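Local coordinates for iota-carbonic anhydrase (Nostoc sp. PCC 7120 = FACHB-418, PDB 7C5W), which catalyses the hydration of carbon dioxide to bicarbonate without any metal cofactor and assembles as a homotetramer, a dimer of dimers, at the interface of chains A and B and the interface of chains A and C. Coordinates in Å, arbitrary orientation; residue numbers count along the deposited sequence, not the author numbering. Chains: chain A/B/C, iota-carbonic anhydrase.

Contact 1: the interface of chains A and B. Residues chain A 75-77, 87, 169-171; chain B 134-136, 154.
Strands 75-77 and 169-173 of chain A, with the loop residue A:Phe87, meet strands 132-136 and 148-159 of chain B, and B:Met136 is the plug between them. Its CG stands anti to the backbone N (chi1 179°) and the chain runs straight to SD before turning at chi3 (-83°), which lays the thioether along the backbone of A:Leu75 and sets the methyl CE beside the A:Leu75 carbonyl, with the CB of A:His171 also near. SD of B:Met136 lies 3.7 Å from the CA of A:Leu75, whose side chain slides past in the opposite direction, its CG against the CB of B:Met136. From another side the A:Phe87 ring brings CD1 and CE1 to CG of B:Met136, 3.7 Å from CE1, and the CB of A:Lys77 touches SD. Beside this apolar plug, the A:His171 ring offers its edge: ND1 and the B:Thr154 hydroxyl OG1 share a nearly straight hydrogen bond of 2.6 Å (165° at H), in the ring plane and with its direction undecided. This bond should fix the turn of the imidazole. Farther along, the methyl CG2 of A:Thr169 meets CG2 of B:Thr134 tip to tip at 3.8 Å. The site lies where the sheets of the two subunits pack together, in the middle of the intersubunit layer.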
loop_
_atom_site.group_PDB
_atom_site.type_symbol
_atom_site.label_atom_id
_atom_site.label_comp_id
_atom_site.label_asym_id
_atom_site.label_seq_id
_atom_site.Cartn_x
_atom_site.Cartn_y
_atom_site.Cartn_z
ATOM N N LEU A 75 -17.300 -0.077 5.688
ATOM C CA LEU A 75 -17.319 -0.494 7.111
ATOM C C LEU A 75 -17.821 0.690 7.951
ATOM O O LEU A 75 -16.995 1.421 8.555
ATOM C CB LEU A 75 -15.923 -0.962 7.515
ATOM C CG LEU A 75 -15.493 -2.329 6.979
ATOM C CD1 LEU A 75 -15.582 -2.397 5.461
ATOM C CD2 LEU A 75 -14.078 -2.648 7.444
ATOM N N PHE A 76 -19.146 0.872 7.966
ATOM C CA PHE A 76 -19.847 2.013 8.606
ATOM C C PHE A 76 -20.662 1.508 9.801
ATOM O O PHE A 76 -21.714 0.844 9.609
ATOM C CB PHE A 76 -20.710 2.732 7.570
ATOM C CG PHE A 76 -21.344 4.014 8.040
ATOM C CD1 PHE A 76 -20.829 4.711 9.123
ATOM C CD2 PHE A 76 -22.436 4.549 7.368
ATOM C CE1 PHE A 76 -21.411 5.899 9.539
ATOM C CE2 PHE A 76 -23.015 5.735 7.789
ATOM C CZ PHE A 76 -22.501 6.411 8.869
ATOM N N LYS A 77 -20.177 1.785 11.012
ATOM C CA LYS A 77 -20.963 1.594 12.258
ATOM C C LYS A 77 -21.311 2.980 12.786
ATOM O O LYS A 77 -20.493 3.622 13.445
ATOM C CB LYS A 77 -20.214 0.726 13.273
ATOM C CG LYS A 77 -21.048 0.332 14.488
ATOM C CD LYS A 77 -20.861 1.285 15.646
ATOM C CE LYS A 77 -22.127 1.642 16.388
ATOM N NZ LYS A 77 -21.940 2.884 17.174
ATOM N N PHE A 87 -24.620 -2.312 11.182
ATOM C CA PHE A 87 -23.576 -2.126 10.145
ATOM C C PHE A 87 -24.228 -1.704 8.825
ATOM O O PHE A 87 -24.969 -2.494 8.246
ATOM C CB PHE A 87 -22.736 -3.399 10.055
ATOM C CG PHE A 87 -22.137 -3.800 11.378
ATOM C CD1 PHE A 87 -21.150 -3.022 11.969
ATOM C CD2 PHE A 87 -22.584 -4.931 12.050
ATOM C CE1 PHE A 87 -20.612 -3.365 13.201
ATOM C CE2 PHE A 87 -22.039 -5.276 13.280
ATOM C CZ PHE A 87 -21.050 -4.495 13.850
ATOM N N THR A 169 -14.123 3.177 5.833
ATOM C CA THR A 169 -14.314 2.790 7.255
ATOM C C THR A 169 -14.769 4.013 8.060
ATOM O O THR A 169 -14.131 5.063 7.946
ATOM C CB THR A 169 -13.047 2.184 7.873
ATOM O OG1 THR A 169 -12.530 1.144 7.042
ATOM C CG2 THR A 169 -13.310 1.616 9.250
ATOM N N HIS A 170 -15.816 3.841 8.868
ATOM C CA HIS A 170 -16.459 4.885 9.697
ATOM C C HIS A 170 -17.086 4.217 10.923
ATOM O O HIS A 170 -18.186 3.675 10.807
ATOM C CB HIS A 170 -17.496 5.640 8.859
ATOM C CG HIS A 170 -17.998 6.892 9.493
ATOM N ND1 HIS A 170 -17.841 7.149 10.840
ATOM C CD2 HIS A 170 -18.669 7.943 8.977
ATOM C CE1 HIS A 170 -18.388 8.310 11.129
ATOM N NE2 HIS A 170 -18.911 8.815 10.008
ATOM N N HIS A 171 -16.377 4.222 12.047
ATOM C CA HIS A 171 -16.863 3.699 13.345
ATOM C C HIS A 171 -17.026 4.889 14.292
ATOM O O HIS A 171 -16.010 5.530 14.603
ATOM C CB HIS A 171 -15.901 2.624 13.858
ATOM C CG HIS A 171 -16.380 1.851 15.039
ATOM N ND1 HIS A 171 -16.088 0.513 15.200
ATOM C CD2 HIS A 171 -17.089 2.217 16.129
ATOM C CE1 HIS A 171 -16.595 0.090 16.344
ATOM N NE2 HIS A 171 -17.221 1.117 16.929
ATOM N N THR B 134 -8.769 -4.005 7.188
ATOM C CA THR B 134 -9.737 -3.510 8.190
ATOM C C THR B 134 -10.879 -4.524 8.279
ATOM O O THR B 134 -11.386 -4.938 7.223
ATOM C CB THR B 134 -10.193 -2.088 7.836
ATOM O OG1 THR B 134 -9.039 -1.320 7.513
ATOM C CG2 THR B 134 -10.931 -1.392 8.954
ATOM N N THR B 135 -11.227 -4.935 9.497
ATOM C CA THR B 135 -12.427 -5.750 9.792
ATOM C C THR B 135 -13.378 -4.911 10.627
ATOM O O THR B 135 -12.882 -4.118 11.451
ATOM C CB THR B 135 -12.093 -7.069 10.487
ATOM O OG1 THR B 135 -11.708 -6.788 11.833
ATOM C CG2 THR B 135 -11.029 -7.845 9.742
ATOM N N MET B 136 -14.681 -5.050 10.356
ATOM C CA MET B 136 -15.778 -4.465 11.162
ATOM C C MET B 136 -16.874 -5.516 11.340
ATOM O O MET B 136 -17.290 -6.129 10.326
ATOM C CB MET B 136 -16.391 -3.233 10.502
ATOM C CG MET B 136 -17.522 -2.664 11.331
ATOM S SD MET B 136 -18.205 -1.141 10.663
ATOM C CE MET B 136 -17.039 0.057 11.311
ATOM N N THR B 154 -14.028 -2.494 15.267
ATOM C CA THR B 154 -13.175 -2.281 14.077
ATOM C C THR B 154 -11.729 -2.595 14.455
ATOM O O THR B 154 -11.281 -2.053 15.465
ATOM C CB THR B 154 -13.300 -0.849 13.556
ATOM O OG1 THR B 154 -14.681 -0.612 13.268
ATOM C CG2 THR B 154 -12.439 -0.610 12.332
#

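Contact 2: the interface of chains A and B. Residues chain A 129, 132, 156, 158, 168-169; chain B 127, 129, 132, 134, 156.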
loop_
_atom_site.group_PDB
_atom_site.type_symbol
_atom_site.label_atom_id
_atom_site.label_comp_id
_atom_site.label_asym_id
_atom_site.label_seq_id
_atom_site.Cartn_x
_atom_site.Cartn_y
_atom_site.Cartn_z
ATOM N N THR A 129 -0.939 4.793 5.904
ATOM C CA THR A 129 -0.411 3.480 5.447
ATOM C C THR A 129 -0.163 3.511 3.942
ATOM O O THR A 129 -0.182 2.431 3.337
ATOM C CB THR A 129 -1.426 2.364 5.718
ATOM O OG1 THR A 129 -2.566 2.620 4.896
ATOM C CG2 THR A 129 -1.863 2.296 7.160
ATOM N N THR A 132 -3.990 4.625 1.888
ATOM C CA THR A 132 -5.079 4.882 2.862
ATOM C C THR A 132 -4.512 5.642 4.056
ATOM O O THR A 132 -3.278 5.742 4.181
ATOM C CB THR A 132 -5.782 3.595 3.309
ATOM O OG1 THR A 132 -4.959 2.941 4.272
ATOM C CG2 THR A 132 -6.083 2.655 2.164
ATOM N N GLN A 156 -11.410 5.754 7.951
ATOM C CA GLN A 156 -10.323 5.335 7.027
ATOM C C GLN A 156 -10.632 5.902 5.641
ATOM O O GLN A 156 -11.728 5.663 5.150
ATOM C CB GLN A 156 -10.171 3.817 6.984
ATOM C CG GLN A 156 -8.924 3.359 6.235
ATOM C CD GLN A 156 -8.804 1.854 6.172
ATOM O OE1 GLN A 156 -7.851 1.306 5.628
ATOM N NE2 GLN A 156 -9.780 1.161 6.721
ATOM N N LEU A 158 -9.550 6.132 1.599
ATOM C CA LEU A 158 -8.829 5.585 0.419
ATOM C C LEU A 158 -8.790 6.655 -0.684
ATOM O O LEU A 158 -9.833 7.278 -0.959
ATOM C CB LEU A 158 -9.545 4.315 -0.042
ATOM C CG LEU A 158 -8.995 3.660 -1.305
ATOM C CD1 LEU A 158 -7.592 3.148 -1.076
ATOM C CD2 LEU A 158 -9.890 2.513 -1.748
ATOM N N ILE A 168 -13.999 4.447 3.503
ATOM C CA ILE A 168 -14.227 2.979 3.390
ATOM C C ILE A 168 -14.438 2.401 4.791
ATOM O O ILE A 168 -14.895 1.242 4.889
ATOM C CB ILE A 168 -13.043 2.315 2.663
ATOM C CG1 ILE A 168 -11.718 2.554 3.398
ATOM C CG2 ILE A 168 -12.993 2.794 1.220
ATOM C CD1 ILE A 168 -10.569 1.684 2.918
ATOM N N THR A 169 -14.123 3.177 5.833
ATOM C CA THR A 169 -14.314 2.790 7.255
ATOM C C THR A 169 -14.769 4.013 8.060
ATOM O O THR A 169 -14.131 5.063 7.946
ATOM C CB THR A 169 -13.047 2.184 7.873
ATOM O OG1 THR A 169 -12.530 1.144 7.042
ATOM C CG2 THR A 169 -13.310 1.616 9.250
ATOM N N PHE B 127 -12.069 -5.319 4.516
ATOM C CA PHE B 127 -11.490 -4.526 3.407
ATOM C C PHE B 127 -9.969 -4.672 3.448
ATOM O O PHE B 127 -9.324 -4.177 4.392
ATOM C CB PHE B 127 -11.942 -3.075 3.522
ATOM C CG PHE B 127 -11.804 -2.270 2.258
ATOM C CD1 PHE B 127 -10.572 -2.109 1.649
ATOM C CD2 PHE B 127 -12.903 -1.651 1.698
ATOM C CE1 PHE B 127 -10.443 -1.350 0.498
ATOM C CE2 PHE B 127 -12.774 -0.897 0.548
ATOM C CZ PHE B 127 -11.550 -0.758 -0.057
ATOM N N THR B 129 -6.673 -3.527 1.778
ATOM C CA THR B 129 -6.099 -2.412 0.977
ATOM C C THR B 129 -4.631 -2.691 0.633
ATOM O O THR B 129 -3.864 -1.718 0.514
ATOM C CB THR B 129 -6.126 -1.104 1.767
ATOM O OG1 THR B 129 -5.121 -1.249 2.770
ATOM C CG2 THR B 129 -7.467 -0.799 2.392
ATOM N N THR B 132 -2.394 -3.408 4.484
ATOM C CA THR B 132 -3.289 -3.401 5.672
ATOM C C THR B 132 -4.612 -4.093 5.341
ATOM O O THR B 132 -4.883 -4.355 4.153
ATOM C CB THR B 132 -3.505 -1.979 6.199
ATOM O OG1 THR B 132 -4.456 -1.303 5.376
ATOM C CG2 THR B 132 -2.216 -1.189 6.249
ATOM N N THR B 134 -8.769 -4.005 7.188
ATOM C CA THR B 134 -9.737 -3.510 8.190
ATOM C C THR B 134 -10.879 -4.524 8.279
ATOM O O THR B 134 -11.386 -4.938 7.223
ATOM C CB THR B 134 -10.193 -2.088 7.836
ATOM O OG1 THR B 134 -9.039 -1.320 7.513
ATOM C CG2 THR B 134 -10.931 -1.392 8.954
ATOM N N GLN B 156 -7.747 -2.699 12.453
ATOM C CA GLN B 156 -6.884 -2.524 11.260
ATOM C C GLN B 156 -5.547 -3.213 11.531
ATOM O O GLN B 156 -4.923 -2.929 12.577
ATOM C CB GLN B 156 -6.663 -1.054 10.895
ATOM C CG GLN B 156 -5.994 -0.896 9.532
ATOM C CD GLN B 156 -5.728 0.533 9.132
ATOM O OE1 GLN B 156 -6.049 1.483 9.841
ATOM N NE2 GLN B 156 -5.113 0.697 7.976
HETATM O O HOH W 1 -7.032 -1.380 5.445
HETATM O O HOH W 2 -4.962 3.448 6.841
#
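This two-fold sheet-to-sheet interface holds two subunits of the homotetramer together, joining chains A and B through polar side chains and two waters, flanked by an apolar patch. A:Gln156 reaches across with an extended chain, CG anti to the backbone N (chi1 -170°), and slides past B:Thr134 in the opposite direction. NE2 of A:Gln156 donates to OG1 of B:Thr134 at 2.7 Å and, within its own chain, to OG1 of A:Thr169 at 2.8 Å. Both oxygens are tilted 23° from the amide plane, and the two bonds together hold the amide's rotation. The amide oxygen OE1 of A:Gln156 turns to water 1, 2.8 Å away, which also meets the hydroxyls of B:Thr132 and B:Thr134 and, at a longer distance, that of B:Thr129. The two-fold is broken locally at B:Gln156, whose amide is modelled turned the other way (chi3 -1°); its NE2 meets water 2, which sits 2.6 Å from OG1 of A:Thr132. Methyl groups close the middle: CG2 of A:Thr129 and CG2 of B:Thr132 meet tip to tip at 3.6 Å, and A:Thr132 with B:Thr129 repeats this with the chains exchanged. On the flank, A:Ile168 crosses B:Phe127 at about a right angle, and CD1 of A:Ile168 stands over the centre of the phenyl face, 3.8 Å from the B:Phe127 ring centroid.

Contact 3: the interface of chains A and B. Residues chain A 77, 79, 81, 86-87, 171, 173; chain B 138, 152-153, 173, 176.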
loop_
_atom_site.group_PDB
_atom_site.type_symbol
_atom_site.label_atom_id
_atom_site.label_comp_id
_atom_site.label_asym_id
_atom_site.label_seq_id
_atom_site.Cartn_x
_atom_site.Cartn_y
_atom_site.Cartn_z
ATOM N N LYS A 77 -20.177 1.785 11.012
ATOM C CA LYS A 77 -20.963 1.594 12.258
ATOM C C LYS A 77 -21.311 2.980 12.786
ATOM O O LYS A 77 -20.493 3.622 13.445
ATOM C CB LYS A 77 -20.214 0.726 13.273
ATOM C CG LYS A 77 -21.048 0.332 14.488
ATOM C CD LYS A 77 -20.861 1.285 15.646
ATOM C CE LYS A 77 -22.127 1.642 16.388
ATOM N NZ LYS A 77 -21.940 2.884 17.174
ATOM N N THR A 79 -23.023 6.175 14.929
ATOM C CA THR A 79 -23.167 6.476 16.382
ATOM C C THR A 79 -24.462 5.850 16.920
ATOM O O THR A 79 -24.360 5.031 17.860
ATOM C CB THR A 79 -23.166 7.983 16.666
ATOM O OG1 THR A 79 -22.159 8.623 15.881
ATOM C CG2 THR A 79 -22.937 8.289 18.127
ATOM N N ALA A 81 -27.021 3.892 15.555
ATOM C CA ALA A 81 -27.602 2.762 14.790
ATOM C C ALA A 81 -28.009 1.641 15.755
ATOM O O ALA A 81 -27.161 1.268 16.576
ATOM C CB ALA A 81 -26.596 2.276 13.774
ATOM N N THR A 86 -27.003 -2.548 12.689
ATOM C CA THR A 86 -25.812 -1.889 13.279
ATOM C C THR A 86 -24.851 -1.447 12.167
ATOM O O THR A 86 -24.350 -0.312 12.229
ATOM C CB THR A 86 -25.106 -2.833 14.257
ATOM O OG1 THR A 86 -26.017 -3.146 15.313
ATOM C CG2 THR A 86 -23.832 -2.235 14.813
ATOM N N PHE A 87 -24.620 -2.312 11.182
ATOM C CA PHE A 87 -23.576 -2.126 10.145
ATOM C C PHE A 87 -24.228 -1.704 8.825
ATOM O O PHE A 87 -24.969 -2.494 8.246
ATOM C CB PHE A 87 -22.736 -3.399 10.055
ATOM C CG PHE A 87 -22.137 -3.800 11.378
ATOM C CD1 PHE A 87 -21.150 -3.022 11.969
ATOM C CD2 PHE A 87 -22.584 -4.931 12.050
ATOM C CE1 PHE A 87 -20.612 -3.365 13.201
ATOM C CE2 PHE A 87 -22.039 -5.276 13.280
ATOM C CZ PHE A 87 -21.050 -4.495 13.850
ATOM N N HIS A 171 -16.377 4.222 12.047
ATOM C CA HIS A 171 -16.863 3.699 13.345
ATOM C C HIS A 171 -17.026 4.889 14.292
ATOM O O HIS A 171 -16.010 5.530 14.603
ATOM C CB HIS A 171 -15.901 2.624 13.858
ATOM C CG HIS A 171 -16.380 1.851 15.039
ATOM N ND1 HIS A 171 -16.088 0.513 15.200
ATOM C CD2 HIS A 171 -17.089 2.217 16.129
ATOM C CE1 HIS A 171 -16.595 0.090 16.344
ATOM N NE2 HIS A 171 -17.221 1.117 16.929
ATOM N N SER A 173 -18.962 6.087 18.056
ATOM C CA SER A 173 -19.513 5.583 19.339
ATOM C C SER A 173 -19.641 6.723 20.363
ATOM O O SER A 173 -18.721 7.597 20.453
ATOM C CB SER A 173 -18.671 4.452 19.879
ATOM O OG SER A 173 -17.332 4.873 20.129
ATOM N N ASN B 138 -19.034 -7.830 14.964
ATOM C CA ASN B 138 -19.257 -8.074 16.408
ATOM C C ASN B 138 -18.153 -8.975 16.951
ATOM O O ASN B 138 -17.649 -9.860 16.211
ATOM C CB ASN B 138 -20.631 -8.693 16.677
ATOM C CG ASN B 138 -21.748 -7.687 16.525
ATOM O OD1 ASN B 138 -21.618 -6.536 16.951
ATOM N ND2 ASN B 138 -22.837 -8.114 15.913
ATOM N N ASP B 152 -19.254 -3.893 19.338
ATOM C CA ASP B 152 -19.020 -3.491 17.930
ATOM C C ASP B 152 -17.523 -3.197 17.789
ATOM O O ASP B 152 -17.031 -2.320 18.542
ATOM C CB ASP B 152 -19.884 -2.279 17.579
ATOM C CG ASP B 152 -21.371 -2.520 17.781
ATOM O OD1 ASP B 152 -21.797 -3.692 17.678
ATOM O OD2 ASP B 152 -22.083 -1.539 18.044
ATOM N N LYS B 153 -16.815 -3.909 16.905
ATOM C CA LYS B 153 -15.335 -3.822 16.835
ATOM C C LYS B 153 -14.848 -3.536 15.412
ATOM O O LYS B 153 -15.186 -4.290 14.490
ATOM C CB LYS B 153 -14.691 -5.105 17.363
ATOM C CG LYS B 153 -13.253 -4.931 17.816
ATOM C CD LYS B 153 -12.680 -6.139 18.484
ATOM C CE LYS B 153 -13.272 -6.404 19.846
ATOM N NZ LYS B 153 -12.824 -5.405 20.842
ATOM N N SER B 173 -16.824 -0.527 20.796
ATOM C CA SER B 173 -17.958 0.200 21.416
ATOM C C SER B 173 -19.050 -0.802 21.825
ATOM O O SER B 173 -19.208 -1.853 21.141
ATOM C CB SER B 173 -18.467 1.282 20.489
ATOM O OG SER B 173 -18.747 0.755 19.203
ATOM N N TYR B 176 -25.316 0.530 20.792
ATOM C CA TYR B 176 -26.190 1.659 21.195
ATOM C C TYR B 176 -27.547 1.115 21.676
ATOM O O TYR B 176 -28.164 0.296 20.962
ATOM C CB TYR B 176 -26.337 2.659 20.046
ATOM C CG TYR B 176 -27.328 3.755 20.336
ATOM C CD1 TYR B 176 -27.150 4.595 21.422
ATOM C CD2 TYR B 176 -28.461 3.927 19.557
ATOM C CE1 TYR B 176 -28.061 5.595 21.715
ATOM C CE2 TYR B 176 -29.379 4.924 19.833
ATOM C CZ TYR B 176 -29.178 5.758 20.918
ATOM O OH TYR B 176 -30.076 6.741 21.207
#
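A hydrogen bond joins A:His171 to B:Ser173: the imidazole NE2 and the hydroxyl OG lie 2.8 Å apart, nearly straight (168° at H), with donor and acceptor undecided. OG of B:Ser173 sits between its own backbone N and carbonyl carbon (chi1 52°), the position from which it meets the ring nitrogen. The backbone oxygen of B:Asp152 lies in the plane of the A:His171 ring at its edge, 3.3 Å from CE1. Among charged groups, the B:Asp152 carboxylate faces the A:Lys77 chain, which crosses it at about a right angle. OD2 of B:Asp152 is 3.6 Å from CE of A:Lys77 but 4.5 Å from its NZ, too far for a salt bridge, though the opposite charges may still attract; NZ instead makes a weak bond to the backbone oxygen of A:Thr79, a hydrogencarbonate-binding residue. Van der Waals contacts fill the rest. CG2 of A:Thr86 lies over the centre of the A:Phe87 face and meets the B:Asp152 carboxylate tip to tip, 3.7 Å from OD2. CZ of A:Phe87 lies 3.8 Å from OD1 of B:Asn138, whose ND2 is at the ring edge in its plane, the ring and amide planes 59° apart. CB of B:Tyr176 rests against the backbone oxygens of A:Thr79 and A:Ala81. The site occupies the end of the sheet-to-sheet interface where strands 169-173 of both chains finish, the C-terminal loop of chain B leaning on the active-site segment of chain A.

Contact 4: the interface of chains A and C. Residues chain A 18-20; chain C 71-73.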
loop_
_atom_site.group_PDB
_atom_site.type_symbol
_atom_site.label_atom_id
_atom_site.label_comp_id
_atom_site.label_asym_id
_atom_site.label_seq_id
_atom_site.Cartn_x
_atom_site.Cartn_y
_atom_site.Cartn_z
ATOM N N PRO A 18 7.290 14.669 -14.483
ATOM C CA PRO A 18 5.912 14.216 -14.303
ATOM C C PRO A 18 5.877 13.092 -13.256
ATOM O O PRO A 18 6.753 12.260 -13.255
ATOM C CB PRO A 18 5.475 13.718 -15.694
ATOM C CG PRO A 18 6.777 13.442 -16.428
ATOM C CD PRO A 18 7.786 14.415 -15.844
ATOM N N ILE A 19 4.866 13.109 -12.391
ATOM C CA ILE A 19 4.799 12.278 -11.157
ATOM C C ILE A 19 3.345 11.871 -10.915
ATOM O O ILE A 19 2.446 12.727 -11.033
ATOM C CB ILE A 19 5.387 13.039 -9.955
ATOM C CG1 ILE A 19 5.462 12.154 -8.712
ATOM C CG2 ILE A 19 4.602 14.312 -9.687
ATOM C CD1 ILE A 19 6.125 12.813 -7.528
ATOM N N VAL A 20 3.130 10.595 -10.612
ATOM C CA VAL A 20 1.842 10.092 -10.073
ATOM C C VAL A 20 2.029 9.926 -8.567
ATOM O O VAL A 20 3.026 9.315 -8.174
ATOM C CB VAL A 20 1.422 8.783 -10.761
ATOM C CG1 VAL A 20 -0.008 8.392 -10.402
ATOM C CG2 VAL A 20 1.583 8.874 -12.272
ATOM N N PHE C 71 -3.599 6.717 -15.672
ATOM C CA PHE C 71 -3.235 7.238 -14.325
ATOM C C PHE C 71 -2.266 8.415 -14.438
ATOM O O PHE C 71 -2.057 9.099 -13.424
ATOM C CB PHE C 71 -2.580 6.160 -13.461
ATOM C CG PHE C 71 -3.405 4.913 -13.289
ATOM C CD1 PHE C 71 -4.722 4.985 -12.877
ATOM C CD2 PHE C 71 -2.856 3.669 -13.518
ATOM C CE1 PHE C 71 -5.479 3.838 -12.724
ATOM C CE2 PHE C 71 -3.614 2.525 -13.363
ATOM C CZ PHE C 71 -4.923 2.609 -12.968
ATOM N N GLY C 72 -1.684 8.618 -15.619
ATOM C CA GLY C 72 -0.543 9.525 -15.854
ATOM C C GLY C 72 0.580 8.782 -16.573
ATOM O O GLY C 72 0.349 7.754 -17.211
ATOM N N PRO C 73 1.837 9.252 -16.488
ATOM C CA PRO C 73 2.933 8.598 -17.197
ATOM C C PRO C 73 3.093 7.146 -16.742
ATOM O O PRO C 73 2.896 6.874 -15.561
ATOM C CB PRO C 73 4.159 9.425 -16.801
ATOM C CG PRO C 73 3.746 10.052 -15.478
ATOM C CD PRO C 73 2.288 10.403 -15.689
#
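Apolar packing carries this contact, in which A:Val20 rests on the short turn C:Phe71 to C:Pro73. The valine and the proline ring slide past each other in opposite directions, so they touch flank to flank. CG2 of A:Val20 is the branch that meets the ring, 3.8 Å from CD and 4.0 Å from CG of C:Pro73. The other end of the proline contact is made by A:Pro18, whose CB lies 4.1 Å from CG of C:Pro73, a looser touch between two pyrrolidine rings.

Carbon against backbone oxygen is the second kind of contact. CG1 of A:Val20 stands anti to the backbone N (chi1 -170°), which spreads both methyls over the turn: CG1 of A:Val20 lies 3.7 Å from the carbonyl oxygen of C:Phe71 and CG2 3.8 Å from it. The phenyl ring itself points away from the valine. Polar atoms of the two sides do not come within bonding distance in this patch, so it appears to rest on shape and burial of the valine methyls. A:Val20 belongs to strand 19-21 in the N-terminal arm of chain A, which extends from its own subunit to chain C and lies where 3-10 helix 69-71 of that chain leads toward strand 75-77.

Contacts 1, 2 and 3 belong to one continuous A-B interface: contact 1 lies between the others, its C-alpha centre about 10 Å from that of contact 2 and 8 Å from that of contact 3, while contacts 2 and 3 are about 17 Å apart. A:Thr169 and B:Thr134 join contacts 1 and 2; A:Lys77, A:Phe87 and A:His171 join contacts 1 and 3. Contact 4, its C-alpha centre about 23 to 39 Å from those of the others, uses the N-terminal arm to bind a third subunit. Such a sheet interface and a separate arm contact would fit the dimer-of-dimers tetramer.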